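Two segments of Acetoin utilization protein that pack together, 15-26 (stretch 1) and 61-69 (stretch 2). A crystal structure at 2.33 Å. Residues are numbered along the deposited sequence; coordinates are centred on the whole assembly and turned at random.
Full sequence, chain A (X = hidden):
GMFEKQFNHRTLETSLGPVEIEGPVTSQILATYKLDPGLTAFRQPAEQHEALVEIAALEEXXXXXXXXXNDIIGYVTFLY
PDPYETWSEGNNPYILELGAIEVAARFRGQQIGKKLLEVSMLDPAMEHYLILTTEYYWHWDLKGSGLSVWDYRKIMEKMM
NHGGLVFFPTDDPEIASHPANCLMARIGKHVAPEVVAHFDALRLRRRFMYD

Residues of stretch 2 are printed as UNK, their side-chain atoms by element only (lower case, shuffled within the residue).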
# COMPACT_ATOMS: atom_id res chain seq x y z
N SER A 15 -1.23 -16.02 16.56
CA SER A 15 -1.34 -17.44 16.86
C SER A 15 -0.07 -18.18 16.44
O SER A 15 0.18 -19.30 16.87
CB SER A 15 -2.56 -18.04 16.15
OG SER A 15 -2.58 -17.65 14.79
N LEU A 16 0.71 -17.56 15.55
CA LEU A 16 2.00 -18.10 15.12
C LEU A 16 3.13 -17.20 15.64
O LEU A 16 4.31 -17.54 15.50
CB LEU A 16 2.05 -18.13 13.59
CG LEU A 16 0.83 -18.72 12.88
CD1 LEU A 16 0.96 -18.57 11.40
CD2 LEU A 16 0.65 -20.19 13.26
N GLY A 17 2.75 -16.09 16.28
CA GLY A 17 3.66 -14.96 16.52
C GLY A 17 4.68 -15.24 17.57
O GLY A 17 4.81 -16.36 18.01
N PRO A 18 5.38 -14.18 18.03
CA PRO A 18 5.15 -12.78 17.66
C PRO A 18 5.76 -12.37 16.32
O PRO A 18 6.72 -12.98 15.86
CB PRO A 18 5.83 -12.00 18.81
CG PRO A 18 6.54 -13.06 19.67
CD PRO A 18 6.53 -14.33 18.92
N VAL A 19 5.24 -11.30 15.75
CA VAL A 19 5.70 -10.80 14.45
C VAL A 19 6.19 -9.37 14.59
O VAL A 19 5.52 -8.54 15.18
CB VAL A 19 4.53 -10.84 13.38
CG1 VAL A 19 5.02 -10.36 12.03
CG2 VAL A 19 3.94 -12.24 13.27
N GLU A 20 7.37 -9.10 14.06
CA GLU A 20 7.94 -7.77 14.14
C GLU A 20 7.48 -6.93 12.97
O GLU A 20 7.68 -7.29 11.79
CB GLU A 20 9.47 -7.83 14.19
CG GLU A 20 10.02 -8.81 15.21
CD GLU A 20 9.35 -8.70 16.57
OE1 GLU A 20 9.13 -7.56 17.05
OE2 GLU A 20 9.03 -9.75 17.17
N ILE A 21 6.80 -5.84 13.29
CA ILE A 21 6.27 -4.94 12.29
C ILE A 21 7.05 -3.65 12.34
O ILE A 21 6.96 -2.90 13.31
CB ILE A 21 4.79 -4.69 12.52
CG1 ILE A 21 4.04 -6.03 12.38
CG2 ILE A 21 4.25 -3.67 11.51
CD1 ILE A 21 2.63 -5.94 12.65
N GLU A 22 7.82 -3.39 11.29
CA GLU A 22 8.78 -2.32 11.33
C GLU A 22 9.11 -1.76 9.95
O GLU A 22 9.04 -2.46 8.94
CB GLU A 22 10.06 -2.83 11.98
CG GLU A 22 10.74 -3.97 11.18
CD GLU A 22 11.86 -4.63 11.93
OE1 GLU A 22 11.76 -4.79 13.16
OE2 GLU A 22 12.84 -5.03 11.27
N GLY A 23 9.56 -0.50 9.94
CA GLY A 23 10.02 0.15 8.73
C GLY A 23 9.90 1.66 8.86
O GLY A 23 9.41 2.15 9.89
N PRO A 24 10.31 2.41 7.80
CA PRO A 24 10.84 1.85 6.54
C PRO A 24 12.20 1.15 6.70
O PRO A 24 13.09 1.63 7.42
CB PRO A 24 10.97 3.09 5.62
CG PRO A 24 10.21 4.19 6.32
CD PRO A 24 10.25 3.88 7.76
N VAL A 25 12.34 0.00 6.03
CA VAL A 25 13.57 -0.80 6.07
C VAL A 25 14.45 -0.44 4.87
O VAL A 25 13.97 -0.32 3.75
CB VAL A 25 13.23 -2.33 6.00
CG1 VAL A 25 14.48 -3.16 6.12
CG2 VAL A 25 12.21 -2.71 7.09
N THR A 26 15.74 -0.30 5.11
CA THR A 26 16.68 0.07 4.05
C THR A 26 16.85 -1.07 3.08
O THR A 26 16.60 -2.23 3.42
CB THR A 26 18.05 0.44 4.59
OG1 THR A 26 18.63 -0.70 5.22
CG2 THR A 26 17.95 1.58 5.59
N UNK A 61 10.79 6.10 -1.57
CA UNK A 61 10.35 4.71 -1.31
C UNK A 61 10.37 4.29 0.16
O UNK A 61 11.30 4.60 0.88
N UNK A 62 9.33 3.56 0.57
CA UNK A 62 9.23 3.03 1.93
C UNK A 62 8.68 1.61 1.91
O UNK A 62 7.60 1.35 1.35
n UNK A 62 7.59 7.60 6.23
c UNK A 62 7.94 6.04 3.88
c UNK A 62 8.75 5.30 2.89
c UNK A 62 8.30 8.09 5.22
n UNK A 62 8.49 7.37 4.11
n UNK A 62 8.85 9.30 5.32
c UNK A 62 8.31 3.90 2.78
N UNK A 63 9.41 0.70 2.54
CA UNK A 63 8.96 -0.68 2.69
C UNK A 63 8.85 -1.01 4.18
O UNK A 63 9.84 -1.03 4.89
c UNK A 63 9.52 -3.13 2.27
c UNK A 63 9.96 -1.67 2.03
c UNK A 63 8.85 -1.67 -0.31
c UNK A 63 10.11 -1.39 0.51
N UNK A 64 7.63 -1.18 4.65
CA UNK A 64 7.39 -1.64 6.00
C UNK A 64 7.07 -3.13 5.92
O UNK A 64 6.31 -3.57 5.04
c UNK A 64 6.99 1.45 5.85
c UNK A 64 5.72 -1.59 7.94
c UNK A 64 6.21 -0.86 6.68
c UNK A 64 6.65 0.57 7.05
N UNK A 65 7.66 -3.92 6.82
CA UNK A 65 7.56 -5.39 6.75
C UNK A 65 6.99 -6.01 8.01
O UNK A 65 7.12 -5.45 9.09
c UNK A 65 8.94 -6.02 6.49
c UNK A 65 9.91 -5.70 7.66
c UNK A 65 11.22 -6.41 7.57
c UNK A 65 9.51 -5.52 5.17
N UNK A 66 6.30 -7.13 7.84
CA UNK A 66 5.92 -8.00 8.95
C UNK A 66 6.87 -9.17 8.90
O UNK A 66 6.92 -9.88 7.89
c UNK A 66 4.50 -8.45 8.81
N UNK A 67 7.61 -9.38 9.98
CA UNK A 67 8.78 -10.22 9.94
C UNK A 67 8.87 -11.19 11.13
O UNK A 67 8.48 -10.87 12.24
n UNK A 67 12.51 -8.17 11.08
n UNK A 67 12.84 -7.66 13.32
c UNK A 67 12.83 -8.55 12.34
c UNK A 67 10.03 -9.32 9.91
c UNK A 67 11.33 -10.05 9.90
c UNK A 67 12.52 -9.07 9.91
n UNK A 67 13.07 -9.82 12.61
N UNK A 68 9.35 -12.41 10.85
CA UNK A 68 9.71 -13.38 11.87
C UNK A 68 11.11 -13.87 11.55
O UNK A 68 11.30 -14.55 10.57
n UNK A 68 6.01 -15.73 14.08
c UNK A 68 6.72 -15.65 12.95
o UNK A 68 6.76 -16.57 12.12
c UNK A 68 8.74 -14.55 11.87
c UNK A 68 7.50 -14.35 12.73
N UNK A 69 12.08 -13.50 12.38
CA UNK A 69 13.48 -13.81 12.10
C UNK A 69 13.92 -13.14 10.82
O UNK A 69 13.68 -11.96 10.62
O HOH W 1 12.20 1.17 2.89

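Position 61 has backbone atoms and nothing beyond CA, and it touches nothing on stretch 1, lying just before the strand; it is Gly61.

Position 62 carries three carbons, a nitrogen, then a carbon bearing two more nitrogens: a guanidinium on an extended arm, whose carbons lie against the ring of Pro24. This is Arg62. Its CD lies 3.8 Å from CG of Pro24, so the aliphatic part of the arm packs on the proline ring while NH1 and NH2 find partners elsewhere in the structure.

At position 63 four carbons fork at the first, with one arm two carbons long; their end leads away from stretch 1, and the backbone does the joining, its O meeting N of Val25. That is isoleucine, Ile63. N of Val25 donates to O of Ile63 at 2.9 Å. Water 1 extends the link, giving a hydrogen bond to O of Val25 and accepting one from N of Ile63.

Position 64 repeats the forked four-carbon pattern, and its carbons reach Gly23 and Ile21; it is Ile64. Its CG1 comes within 3.8 Å of CA of Gly23, and its CG2 within 4.4 Å of CG2 of Ile21. Gly23 is the telling partner: an ideal CB there would sit 2.7 Å from CA of Ile64, a clash, and its backbone angles by themselves already call for glycine.

Position 65 has the same four forked carbons, which touch Val25 while the backbone pairs with Glu22, so it is Ile65. The pairing runs in both directions, N of Ile65 to O of Glu22 at 2.9 Å and N of Glu22 to O of Ile65 at 3.1 Å, while CG1 of Ile65 meets CG2 of Val25 at 3.8 Å.

A single side-chain carbon, touching Val19 and Ile21, marks position 66 as Ala66. Its CB is 3.8 Å from CG1 of Val19 and 4.3 Å from CG1 of Ile21, a small methyl that touches two larger aliphatic neighbours.

Position 67 again shows three carbons, a nitrogen and a carbon with two nitrogens, and its nitrogens meet the carboxylate of Glu22; it is Arg67. Its guanidinium makes two hydrogen bonds to Glu22, NH2 to OE1 at 3.1 Å and NE to OE2 at 3.2 Å, forming a salt bridge, while CB of Glu20 lies over one face of the group. NH1 of Arg67 turns back to the backbone O of position 69, 3.0 Å away.

Position 68 has three carbons, the third bearing one oxygen and one nitrogen, an amide whose nitrogen reaches O of Leu16: Gln68. Its NE2 donates to O of Leu16 at 2.9 Å and, weakly, to O of Pro18 at 3.4 Å, engaging the loop before the partner strand.

Position 69 has no side-chain atoms, touches nothing on stretch 1 and has a positive phi, which favours glycine: Gly69.

The rule is an antiparallel ladder with a different job on each face. Glu20–Arg67 and Glu22–Ile65 are the hydrogen-bonded pairs, and their side chains share the face that holds the salt bridge; Ile21 and Ala66 form the intervening non-hydrogen-bonded pair on the other, apolar face. Gly23 permits close approach to Ile64, and Gln68 ties down the preceding loop.

Stretch 2 61-69: GRIIIARQG
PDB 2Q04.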